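Local coordinates for protein-glutamine gamma-glutamyltransferase (PDB 1G0D), which catalyses calcium-dependent joining of peptide-bound glutamine to primary amines, cross-linking proteins when the amine is a lysine side chain, at residues 85-88 with 93-96. Residues are numbered along the deposited sequence; the frame is centred on the assembly and turned at random.
Sequences NQQG and ILLT
Ile93 reaches Gln86 through its CG2 branch, which lies 3.5 Å from Gln86 CG. With CG anti to the backbone N (chi1 157°), the extended Gln86 chain slants across the Ile93 side chain, lending aliphatic CB and CG to this hydrophobic face, its amide beyond them. A branched hydrocarbon suits Ile93, since Leu56 packs on both residues. Leu94 N gives its hydrogen to Gln87 O at 2.8 Å, and Gln87 N returns one to Leu94 O. On the opposite face, where polar Gln87 is exposed, the side chains run alongside each other, Leu94 CB 4.0 Å from Gln87 CG; Leu94 also packs on Ser41 and Thr43. The hairpin of strands 83-88 and 92-98 belongs to the immunoglobulin-like beta-sandwich domain that begins transglutaminases; the facing sheet, with strand 55-62, brings Leu56 over this one. Leu95, buried against Leu44 and Leu56, lays its CD1 methyl 3.6 Å from Gln86 CB. Thr96 N bonds to Asn85 O at 2.9 Å, and Asn85 N to Thr96 O. Thr96 OG1 and Asn85 OD1, 4.0 Å apart, share a water that can donate to OD1 and Leu94 O, though acceptors there outnumber its protons. The threonine hydroxyl also bonds Ser41 OG. Asparagine offers both polarities: OD1 accepts a bent bond (142°) from Gln87 NE2 on an in-plane lone pair, tilted from the Gln87 amide plane, while ND2 bonds to Glu75.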
ATOM      1  N   ASN A  85     -18.535 -28.935 -21.055  1.00 25.25           N
ATOM      2  CA  ASN A  85     -18.713 -30.348 -21.262  1.00 26.70           C
ATOM      3  C   ASN A  85     -20.002 -30.633 -20.514  1.00 24.64           C
ATOM      4  O   ASN A  85     -20.225 -30.141 -19.419  1.00 24.86           O
ATOM      5  CB  ASN A  85     -17.516 -31.092 -20.683  1.00 35.95           C
ATOM      6  CG  ASN A  85     -17.861 -32.466 -20.192  1.00 43.33           C
ATOM      7  OD1 ASN A  85     -18.217 -32.656 -19.014  1.00 46.88           O
ATOM      8  ND2 ASN A  85     -17.750 -33.451 -21.088  1.00 49.17           N
ATOM      9  N   GLN A  86     -20.871 -31.409 -21.122  1.00 22.88           N
ATOM     10  CA  GLN A  86     -22.132 -31.703 -20.499  1.00 21.86           C
ATOM     11  C   GLN A  86     -22.267 -33.191 -20.233  1.00 21.76           C
ATOM     12  O   GLN A  86     -21.866 -33.991 -21.068  1.00 23.53           O
ATOM     13  CB  GLN A  86     -23.222 -31.233 -21.444  1.00 23.63           C
ATOM     14  CG  GLN A  86     -24.564 -31.896 -21.286  1.00 25.52           C
ATOM     15  CD  GLN A  86     -25.481 -31.600 -22.453  1.00 26.21           C
ATOM     16  OE1 GLN A  86     -26.651 -31.956 -22.428  1.00 31.80           O
ATOM     17  NE2 GLN A  86     -24.950 -30.954 -23.489  1.00 26.41           N
ATOM     18  N   GLN A  87     -22.773 -33.578 -19.070  1.00 22.63           N
ATOM     19  CA  GLN A  87     -23.008 -34.993 -18.812  1.00 23.52           C
ATOM     20  C   GLN A  87     -24.156 -35.220 -17.867  1.00 23.56           C
ATOM     21  O   GLN A  87     -24.395 -34.443 -16.954  1.00 23.71           O
ATOM     22  CB  GLN A  87     -21.775 -35.725 -18.310  1.00 25.72           C
ATOM     23  CG  GLN A  87     -21.172 -35.295 -17.035  1.00 35.99           C
ATOM     24  CD  GLN A  87     -19.776 -35.905 -16.888  1.00 47.80           C
ATOM     25  OE1 GLN A  87     -19.643 -37.082 -16.519  1.00 56.26           O
ATOM     26  NE2 GLN A  87     -18.728 -35.119 -17.200  1.00 48.84           N
ATOM     27  N   GLY A  88     -24.900 -36.286 -18.100  1.00 25.22           N
ATOM     28  CA  GLY A  88     -26.035 -36.537 -17.255  1.00 29.67           C
ATOM     29  C   GLY A  88     -25.687 -37.261 -15.986  1.00 31.62           C
ATOM     30  O   GLY A  88     -24.840 -38.140 -15.977  1.00 33.42           O
ATOM     31  N   ILE A  93     -28.444 -32.350 -15.143  1.00 25.89           N
ATOM     32  CA  ILE A  93     -27.358 -32.344 -16.122  1.00 22.36           C
ATOM     33  C   ILE A  93     -26.162 -31.560 -15.524  1.00 22.73           C
ATOM     34  O   ILE A  93     -26.302 -30.412 -15.125  1.00 21.11           O
ATOM     35  CB  ILE A  93     -27.803 -31.675 -17.441  1.00 13.73           C
ATOM     36  CG1 ILE A  93     -28.967 -32.428 -18.032  1.00 13.95           C
ATOM     37  CG2 ILE A  93     -26.701 -31.717 -18.461  1.00 16.14           C
ATOM     38  CD1 ILE A  93     -29.499 -31.807 -19.316  1.00  9.96           C
ATOM     39  N   LEU A  94     -25.005 -32.216 -15.457  1.00 23.83           N
ATOM     40  CA  LEU A  94     -23.764 -31.636 -14.925  1.00 23.74           C
ATOM     41  C   LEU A  94     -23.092 -30.886 -16.065  1.00 24.81           C
ATOM     42  O   LEU A  94     -22.714 -31.479 -17.079  1.00 24.64           O
ATOM     43  CB  LEU A  94     -22.833 -32.738 -14.427  1.00 25.21           C
ATOM     44  CG  LEU A  94     -21.917 -32.566 -13.192  1.00 27.26           C
ATOM     45  CD1 LEU A  94     -20.563 -32.902 -13.728  1.00 20.12           C
ATOM     46  CD2 LEU A  94     -21.893 -31.177 -12.505  1.00 14.29           C
ATOM     47  N   LEU A  95     -22.924 -29.581 -15.885  1.00 21.35           N
ATOM     48  CA  LEU A  95     -22.340 -28.748 -16.904  1.00 18.85           C
ATOM     49  C   LEU A  95     -21.031 -28.215 -16.370  1.00 19.37           C
ATOM     50  O   LEU A  95     -21.026 -27.448 -15.428  1.00 19.80           O
ATOM     51  CB  LEU A  95     -23.280 -27.586 -17.180  1.00 20.37           C
ATOM     52  CG  LEU A  95     -24.251 -27.428 -18.365  1.00 25.20           C
ATOM     53  CD1 LEU A  95     -24.433 -28.680 -19.248  1.00 24.82           C
ATOM     54  CD2 LEU A  95     -25.551 -27.006 -17.755  1.00 20.06           C
ATOM     55  N   THR A  96     -19.914 -28.636 -16.947  1.00 20.34           N
ATOM     56  CA  THR A  96     -18.612 -28.142 -16.507  1.00 19.40           C
ATOM     57  C   THR A  96     -18.169 -27.059 -17.469  1.00 18.26           C
ATOM     58  O   THR A  96     -17.914 -27.347 -18.633  1.00 20.92           O
ATOM     59  CB  THR A  96     -17.575 -29.238 -16.532  1.00 17.58           C
ATOM     60  OG1 THR A  96     -18.038 -30.328 -15.733  1.00 15.08           O
ATOM     61  CG2 THR A  96     -16.269 -28.724 -15.987  1.00 12.57           C
TER
HETATM   62  O   HOH W   1     -19.883 -32.010 -16.986  1.00 15.93           O